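Local coordinates for inactive glucansucrase (Lactobacillus reuteri, PDB 5JBD), which is an inactive member of glycoside hydrolase family 70, a large multidomain protein related to the TIM-barrel enzymes and carrying a bound calcium ion, at residues S235-L238 with N242-D245; R217-T222 with Y840-S845; N229-N234 with N768-Q773. All blocks are in the same frame, centred on the assembly; numbering follows the deposited sequence.

Interaction 1 of 3, residues S235-L238 with N242-D245. With CA (calcium ion), chain C.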
loop_
_atom_site.group_PDB
_atom_site.type_symbol
_atom_site.label_atom_id
_atom_site.label_comp_id
_atom_site.label_asym_id
_atom_site.label_seq_id
_atom_site.Cartn_x
_atom_site.Cartn_y
_atom_site.Cartn_z
ATOM N N SER A 235 7.639 -11.495 -10.328
ATOM C CA SER A 235 7.039 -10.506 -9.423
ATOM C C SER A 235 8.143 -9.736 -8.676
ATOM O O SER A 235 9.020 -10.360 -8.081
ATOM C CB SER A 235 6.093 -11.176 -8.427
ATOM O OG SER A 235 5.254 -10.206 -7.833
ATOM N N PRO A 236 8.105 -8.389 -8.706
ATOM C CA PRO A 236 9.256 -7.600 -8.216
ATOM C C PRO A 236 9.372 -7.483 -6.701
ATOM O O PRO A 236 8.362 -7.473 -5.981
ATOM C CB PRO A 236 9.009 -6.211 -8.828
ATOM C CG PRO A 236 7.521 -6.118 -8.933
ATOM C CD PRO A 236 7.059 -7.510 -9.280
ATOM N N GLU A 237 10.610 -7.372 -6.230
ATOM C CA GLU A 237 10.882 -7.153 -4.811
ATOM C C GLU A 237 10.452 -5.754 -4.361
ATOM O O GLU A 237 9.958 -5.589 -3.232
ATOM C CB GLU A 237 12.374 -7.329 -4.516
ATOM C CG GLU A 237 12.754 -7.220 -3.025
ATOM C CD GLU A 237 12.068 -8.270 -2.186
ATOM O OE1 GLU A 237 12.288 -9.463 -2.493
ATOM O OE2 GLU A 237 11.277 -7.917 -1.273
ATOM N N LEU A 238 10.648 -4.760 -5.228
ATOM C CA LEU A 238 10.523 -3.342 -4.832
ATOM C C LEU A 238 9.252 -2.673 -5.354
ATOM O O LEU A 238 8.895 -2.827 -6.534
ATOM C CB LEU A 238 11.750 -2.569 -5.317
ATOM C CG LEU A 238 13.112 -3.135 -4.896
ATOM C CD1 LEU A 238 14.258 -2.326 -5.488
ATOM C CD2 LEU A 238 13.255 -3.203 -3.383
ATOM N N ASN A 242 11.141 2.304 2.080
ATOM C CA ASN A 242 12.255 1.492 2.522
ATOM C C ASN A 242 11.816 0.042 2.500
ATOM O O ASN A 242 11.012 -0.376 3.333
ATOM C CB ASN A 242 12.704 1.872 3.936
ATOM C CG ASN A 242 13.334 3.254 3.996
ATOM O OD1 ASN A 242 12.650 4.266 3.846
ATOM N ND2 ASN A 242 14.643 3.303 4.231
ATOM N N ASP A 243 12.382 -0.734 1.588
ATOM C CA ASP A 243 11.966 -2.124 1.391
ATOM C C ASP A 243 12.582 -3.017 2.465
ATOM O O ASP A 243 13.806 -3.072 2.606
ATOM C CB ASP A 243 12.379 -2.617 0.005
ATOM C CG ASP A 243 11.684 -3.922 -0.384
ATOM O OD1 ASP A 243 10.483 -3.866 -0.659
ATOM O OD2 ASP A 243 12.317 -4.996 -0.396
ATOM N N ILE A 244 11.738 -3.717 3.220
ATOM C CA ILE A 244 12.221 -4.551 4.322
ATOM C C ILE A 244 12.781 -5.869 3.789
ATOM O O ILE A 244 12.165 -6.512 2.926
ATOM C CB ILE A 244 11.112 -4.809 5.355
ATOM C CG1 ILE A 244 10.558 -3.488 5.910
ATOM C CG2 ILE A 244 11.624 -5.701 6.484
ATOM C CD1 ILE A 244 11.565 -2.608 6.638
ATOM N N ASP A 245 13.953 -6.270 4.295
ATOM C CA ASP A 245 14.561 -7.541 3.898
ATOM C C ASP A 245 13.886 -8.723 4.621
ATOM O O ASP A 245 14.355 -9.192 5.659
ATOM C CB ASP A 245 16.063 -7.569 4.125
ATOM C CG ASP A 245 16.691 -8.881 3.685
ATOM O OD1 ASP A 245 16.021 -9.672 2.969
ATOM O OD2 ASP A 245 17.863 -9.129 4.028
HETATM CA CA CA C . 9.813 -6.155 -0.988
HETATM O O HOH W 1 9.902 -6.382 1.409
#

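Interaction 2 of 3, residues R217-T222 with Y840-S845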
loop_
_atom_site.group_PDB
_atom_site.type_symbol
_atom_site.label_atom_id
_atom_site.label_comp_id
_atom_site.label_asym_id
_atom_site.label_seq_id
_atom_site.Cartn_x
_atom_site.Cartn_y
_atom_site.Cartn_z
ATOM N N ARG A 217 19.515 -10.277 2.100
ATOM C CA ARG A 217 19.028 -9.509 0.963
ATOM C C ARG A 217 18.749 -10.404 -0.264
ATOM O O ARG A 217 19.116 -10.059 -1.393
ATOM C CB ARG A 217 19.988 -8.342 0.610
ATOM C CG ARG A 217 20.110 -7.269 1.702
ATOM C CD ARG A 217 20.757 -5.968 1.205
ATOM N NE ARG A 217 20.795 -4.937 2.251
ATOM C CZ ARG A 217 21.893 -4.457 2.875
ATOM N NH1 ARG A 217 23.128 -4.856 2.562
ATOM N NH2 ARG A 217 21.747 -3.537 3.824
ATOM N N LEU A 218 18.123 -11.557 -0.036
ATOM C CA LEU A 218 17.707 -12.421 -1.149
ATOM C C LEU A 218 16.503 -11.729 -1.755
ATOM O O LEU A 218 15.453 -11.659 -1.126
ATOM C CB LEU A 218 17.349 -13.826 -0.677
ATOM C CG LEU A 218 18.456 -14.600 0.049
ATOM C CD1 LEU A 218 18.025 -16.032 0.329
ATOM C CD2 LEU A 218 19.782 -14.587 -0.706
ATOM N N MET A 219 16.683 -11.129 -2.926
ATOM C CA MET A 219 15.615 -10.336 -3.547
ATOM C C MET A 219 14.849 -11.166 -4.582
ATOM O O MET A 219 15.394 -12.068 -5.181
ATOM C CB MET A 219 16.181 -9.084 -4.205
ATOM C CG MET A 219 16.791 -8.124 -3.192
ATOM S SD MET A 219 17.296 -6.587 -3.944
ATOM C CE MET A 219 15.764 -5.783 -4.309
ATOM N N ASN A 220 13.578 -10.844 -4.739
ATOM C CA ASN A 220 12.710 -11.437 -5.754
ATOM C C ASN A 220 12.420 -12.917 -5.484
ATOM O O ASN A 220 12.081 -13.655 -6.406
ATOM C CB ASN A 220 13.284 -11.237 -7.177
ATOM C CG ASN A 220 13.711 -9.805 -7.444
ATOM O OD1 ASN A 220 12.898 -8.880 -7.463
ATOM N ND2 ASN A 220 15.001 -9.613 -7.642
ATOM N N ARG A 221 12.479 -13.340 -4.218
ATOM C CA ARG A 221 12.096 -14.697 -3.830
ATOM C C ARG A 221 10.596 -14.710 -3.583
ATOM O O ARG A 221 10.113 -15.124 -2.519
ATOM C CB ARG A 221 12.882 -15.178 -2.610
ATOM C CG ARG A 221 14.396 -15.238 -2.808
ATOM C CD ARG A 221 14.797 -16.114 -3.989
ATOM N NE ARG A 221 16.218 -16.446 -3.931
ATOM C CZ ARG A 221 16.755 -17.519 -3.332
ATOM N NH1 ARG A 221 16.014 -18.456 -2.725
ATOM N NH2 ARG A 221 18.075 -17.663 -3.347
ATOM N N THR A 222 9.883 -14.303 -4.630
ATOM C CA THR A 222 8.485 -13.919 -4.598
ATOM C C THR A 222 7.663 -14.973 -5.316
ATOM O O THR A 222 8.092 -15.494 -6.348
ATOM C CB THR A 222 8.295 -12.588 -5.323
ATOM O OG1 THR A 222 8.998 -12.609 -6.584
ATOM C CG2 THR A 222 8.856 -11.437 -4.449
ATOM N N TYR A 840 18.695 -4.265 7.885
ATOM C CA TYR A 840 17.453 -5.027 7.745
ATOM C C TYR A 840 16.619 -4.661 6.503
ATOM O O TYR A 840 15.435 -5.044 6.418
ATOM C CB TYR A 840 16.590 -4.842 9.008
ATOM C CG TYR A 840 17.191 -5.396 10.271
ATOM C CD1 TYR A 840 17.701 -6.698 10.316
ATOM C CD2 TYR A 840 17.250 -4.629 11.438
ATOM C CE1 TYR A 840 18.251 -7.205 11.472
ATOM C CE2 TYR A 840 17.806 -5.134 12.604
ATOM C CZ TYR A 840 18.301 -6.419 12.617
ATOM O OH TYR A 840 18.855 -6.943 13.763
ATOM N N GLN A 841 17.227 -3.960 5.541
ATOM C CA GLN A 841 16.517 -3.388 4.382
ATOM C C GLN A 841 17.228 -3.737 3.072
ATOM O O GLN A 841 18.467 -3.817 3.030
ATOM C CB GLN A 841 16.421 -1.860 4.530
ATOM C CG GLN A 841 15.616 -1.439 5.745
ATOM C CD GLN A 841 15.693 0.051 6.044
ATOM O OE1 GLN A 841 15.929 0.880 5.162
ATOM N NE2 GLN A 841 15.463 0.393 7.300
ATOM N N ASN A 842 16.432 -3.945 2.022
ATOM C CA ASN A 842 16.942 -4.251 0.683
ATOM C C ASN A 842 17.340 -3.001 -0.082
ATOM O O ASN A 842 18.255 -3.051 -0.904
ATOM C CB ASN A 842 15.873 -4.974 -0.166
ATOM C CG ASN A 842 15.616 -6.406 0.278
ATOM O OD1 ASN A 842 14.463 -6.889 0.209
ATOM N ND2 ASN A 842 16.647 -7.099 0.698
ATOM N N GLY A 843 16.659 -1.886 0.189
ATOM C CA GLY A 843 16.879 -0.659 -0.561
ATOM C C GLY A 843 15.769 0.317 -0.289
ATOM O O GLY A 843 14.987 0.132 0.648
ATOM N N THR A 844 15.710 1.373 -1.086
ATOM C CA THR A 844 14.670 2.387 -0.946
ATOM C C THR A 844 14.332 2.955 -2.302
ATOM O O THR A 844 15.187 2.989 -3.192
ATOM C CB THR A 844 15.090 3.541 0.012
ATOM O OG1 THR A 844 14.060 4.543 0.073
ATOM C CG2 THR A 844 16.376 4.202 -0.452
ATOM N N SER A 845 13.089 3.415 -2.459
ATOM C CA SER A 845 12.753 4.297 -3.564
ATOM C C SER A 845 13.538 5.602 -3.403
ATOM O O SER A 845 13.966 5.938 -2.303
ATOM C CB SER A 845 11.250 4.570 -3.647
ATOM O OG SER A 845 10.707 4.970 -2.401
#

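Interaction 3 of 3, residues N229-N234 with N768-Q773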
loop_
_atom_site.group_PDB
_atom_site.type_symbol
_atom_site.label_atom_id
_atom_site.label_comp_id
_atom_site.label_asym_id
_atom_site.label_seq_id
_atom_site.Cartn_x
_atom_site.Cartn_y
_atom_site.Cartn_z
ATOM N N ASN A 229 14.514 -20.709 -8.239
ATOM C CA ASN A 229 14.636 -21.537 -9.445
ATOM C C ASN A 229 13.358 -21.602 -10.301
ATOM O O ASN A 229 13.157 -22.546 -11.049
ATOM C CB ASN A 229 15.107 -22.953 -9.055
ATOM C CG ASN A 229 14.048 -23.745 -8.304
ATOM O OD1 ASN A 229 13.008 -23.219 -7.903
ATOM N ND2 ASN A 229 14.310 -25.027 -8.117
ATOM N N ASN A 230 12.483 -20.617 -10.167
ATOM C CA ASN A 230 11.267 -20.563 -10.980
ATOM C C ASN A 230 10.746 -19.142 -10.991
ATOM O O ASN A 230 9.852 -18.774 -10.203
ATOM C CB ASN A 230 10.214 -21.538 -10.454
ATOM C CG ASN A 230 8.909 -21.474 -11.236
ATOM O OD1 ASN A 230 8.798 -20.757 -12.248
ATOM N ND2 ASN A 230 7.909 -22.214 -10.770
ATOM N N ASN A 231 11.311 -18.342 -11.884
ATOM C CA ASN A 231 10.871 -16.957 -12.037
ATOM C C ASN A 231 9.786 -16.796 -13.110
ATOM O O ASN A 231 9.757 -15.795 -13.828
ATOM C CB ASN A 231 12.045 -16.030 -12.358
ATOM C CG ASN A 231 11.655 -14.574 -12.222
ATOM O OD1 ASN A 231 10.793 -14.256 -11.412
ATOM N ND2 ASN A 231 12.252 -13.699 -13.013
ATOM N N SER A 232 8.870 -17.753 -13.199
ATOM C CA SER A 232 7.806 -17.666 -14.202
ATOM C C SER A 232 6.833 -16.510 -13.928
ATOM O O SER A 232 6.214 -16.004 -14.871
ATOM C CB SER A 232 7.066 -19.003 -14.330
ATOM O OG SER A 232 6.541 -19.426 -13.090
ATOM N N ASP A 233 6.719 -16.079 -12.661
ATOM C CA ASP A 233 5.867 -14.940 -12.291
ATOM C C ASP A 233 6.524 -13.580 -12.523
ATOM O O ASP A 233 5.844 -12.595 -12.829
ATOM C CB ASP A 233 5.455 -15.019 -10.823
ATOM C CG ASP A 233 4.853 -16.339 -10.470
ATOM O OD1 ASP A 233 3.774 -16.651 -11.007
ATOM O OD2 ASP A 233 5.475 -17.085 -9.686
ATOM N N ASN A 234 7.838 -13.526 -12.339
ATOM C CA ASN A 234 8.606 -12.290 -12.417
ATOM C C ASN A 234 7.991 -11.181 -11.579
ATOM O O ASN A 234 7.859 -10.053 -12.058
ATOM C CB ASN A 234 8.786 -11.867 -13.884
ATOM C CG ASN A 234 9.867 -10.820 -14.063
ATOM O OD1 ASN A 234 10.970 -10.935 -13.502
ATOM N ND2 ASN A 234 9.566 -9.791 -14.848
ATOM N N ASN A 768 16.245 -0.965 -11.182
ATOM C CA ASN A 768 14.808 -1.114 -11.411
ATOM C C ASN A 768 14.157 -1.784 -10.187
ATOM O O ASN A 768 14.820 -1.998 -9.154
ATOM C CB ASN A 768 14.547 -1.891 -12.719
ATOM C CG ASN A 768 14.972 -3.355 -12.660
ATOM O OD1 ASN A 768 15.277 -3.909 -11.600
ATOM N ND2 ASN A 768 14.992 -3.997 -13.824
ATOM N N ASN A 769 12.880 -2.140 -10.310
ATOM C CA ASN A 769 12.133 -2.737 -9.193
ATOM C C ASN A 769 12.504 -4.195 -8.847
ATOM O O ASN A 769 11.970 -4.752 -7.887
ATOM C CB ASN A 769 10.628 -2.591 -9.403
ATOM C CG ASN A 769 10.111 -3.353 -10.616
ATOM O OD1 ASN A 769 10.876 -3.948 -11.378
ATOM N ND2 ASN A 769 8.808 -3.285 -10.821
ATOM N N ARG A 770 13.408 -4.800 -9.614
ATOM C CA ARG A 770 13.995 -6.093 -9.253
ATOM C C ARG A 770 15.434 -5.997 -8.696
ATOM O O ARG A 770 16.084 -7.013 -8.470
ATOM C CB ARG A 770 13.966 -7.038 -10.451
ATOM C CG ARG A 770 12.585 -7.283 -11.033
ATOM C CD ARG A 770 12.640 -8.349 -12.134
ATOM N NE ARG A 770 13.192 -9.618 -11.654
ATOM C CZ ARG A 770 12.555 -10.490 -10.869
ATOM N NH1 ARG A 770 11.311 -10.275 -10.426
ATOM N NH2 ARG A 770 13.166 -11.610 -10.518
ATOM N N GLY A 771 15.933 -4.789 -8.442
ATOM C CA GLY A 771 17.312 -4.630 -7.960
ATOM C C GLY A 771 18.392 -4.879 -9.008
ATOM O O GLY A 771 19.545 -5.090 -8.670
ATOM N N MET A 772 18.025 -4.838 -10.286
ATOM C CA MET A 772 18.997 -4.914 -11.363
ATOM C C MET A 772 19.377 -3.493 -11.756
ATOM O O MET A 772 18.510 -2.635 -11.898
ATOM C CB MET A 772 18.415 -5.658 -12.567
ATOM C CG MET A 772 18.024 -7.102 -12.253
ATOM S SD MET A 772 19.409 -8.132 -11.675
ATOM C CE MET A 772 18.655 -9.020 -10.304
ATOM N N GLN A 773 20.672 -3.269 -11.958
ATOM C CA GLN A 773 21.167 -1.950 -12.302
ATOM C C GLN A 773 20.601 -1.497 -13.647
ATOM O O GLN A 773 20.574 -2.289 -14.602
ATOM C CB GLN A 773 22.705 -1.935 -12.348
ATOM C CG GLN A 773 23.274 -0.539 -12.564
ATOM C CD GLN A 773 24.784 -0.443 -12.442
ATOM O OE1 GLN A 773 25.471 -1.425 -12.155
ATOM N NE2 GLN A 773 25.306 0.762 -12.670
HETATM O O HOH W 2 11.036 -12.842 -9.037
HETATM O O HOH W 3 9.564 -8.114 -11.507
#

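Interaction 1 of 3, residues S235-L238 with N242-D245
E237 and D243 converge on a calcium ion, and their carboxylate planes stand 64° apart as the two side chains approach at a slant. E237 grips the metal twice, through its backbone O and its carboxylate OE2, each 2.3 Å from the calcium. A glutamate is long enough to close this chelate: its CG runs anti to the backbone N, and a bend at chi2 (61°) folds the carboxylate back to the ion. OE1 accepts a hydrogen bond from the backbone N of N220, which helps fix the rotation of the group. D243, on strand 242-244 of the antiparallel sheet, directs its CB toward the E237 segment, a loop after strand 193-197, and binds through both oxygens unequally, with OD1 at 2.4 Å and OD2 at 2.8 Å from the calcium. L238 crosses D243 at about a right angle, its methyl CD2 lying 3.5 Å from D243 CG as a nonpolar cover. Water 1, also a calcium ligand, donates to the backbone O of I244, while N287 O and N751 OD1 complete the site. E237 OE2 and D243 OD2 are 3.2 Å apart. The calcium probably offsets the repulsion between these buried carboxylates, so the contact probably depends on the metal.

Interaction 2 of 3, residues R217-T222 with Y840-S845
R217 reaches across the start of strand 841-845, past N842, to the backbone of Q841. Its CB and CG slide alongside the amide end of N842, the two side chains running in opposite directions with their guanidinium and amide planes 65° apart. CD comes next, 3.6 Å from Q841 O. The chain stays extended from CG to NE (chi3 177°), and this carries the NE-H to the same carbonyl: R217 NE donates to Q841 O at 2.7 Å. That bond is almost straight, 177° at the hydrogen, and the acceptor lies nearly in the guanidinium plane. At the tip, NH2 adds a weak bond to Q841 O and also donates to the carbonyls of A212 and A838. Arginine suits the place because its flat group has several donors to spread over backbone oxygens. The unbranched M219 brings its CG over a face of the N842 amide, 4.0 Å from N842 CG, while the aliphatic carbons of R217 lie near the amide's edge. Strand 841-845 lies between antiparallel strands 242-244 and 193-197. R217 rests on F196 of the latter and binds D245 through its backbone N, and Y840 packs on helix 249-263.

Interaction 3 of 3, residues N229-N234 with N768-Q773
R770, carried on a type I beta turn that runs from N768 to G771, pushes its guanidinium against N234 and N231 of a surface loop. The contact joins the loop between strands 193-197 and 242-244 to the loop between strands 758-767 and 784-791. Its close part is the face of the guanidinium. N234 OD1 sits over it, 3.1 Å from R770 CZ, with the amide and guanidinium planes 42° apart. The approach from above gives poor angles to the N-H groups, so the attraction is probably electrostatic, a partly negative oxygen over a cation, and not a hydrogen bond. The N231 amide lies over the same face, its plane 28° from the guanidinium, with N231 ND2 3.4 Å from R770 NH2; both are donors and do not bond. Instead N231 ND2 donates to N234 OD1 at 3.1 Å, steadying that oxygen. A bend at chi3 (58°) in R770 turns the guanidinium to receive it.

The edge of the group is looser and watery. Water 3 links the two loops, 2.6 Å from N234 O and 3.0 Å from R770 NH1. Water 2 likewise bridges N231 OD1 and R770 NH2. Asparagines fit such a surface, offering donor and acceptor from one short side chain, while arginine keeps edge donors for water, NH1 also reaching S235 O weakly. Behind the arginine, in an Asx turn, N768 OD1 takes two backbone N-H groups from opposite faces of its plane, R770 N at 2.9 Å and M772 N at 3.2 Å.

In the fold
All three interactions draw on the long loop between strands 193-197 and 242-244, and interaction 1 holds the calcium. Interaction 1 is the buried one, where charge is concentrated on a metal. Interaction 2, its centre only about 4 Å from that of interaction 1, is partly buried and relies on an arginine bonded to backbone carbonyls; strands 242-244 and 841-845 of the two are neighbours in the same antiparallel sheet. Interaction 3 lies at the surface, where amides and waters replace metal bonds. Its turn is tied back to the others: N769 O accepts from L238 N, and R770 O from N220 ND2, while T222 OG1 bonds S235 O between interactions 2 and 1.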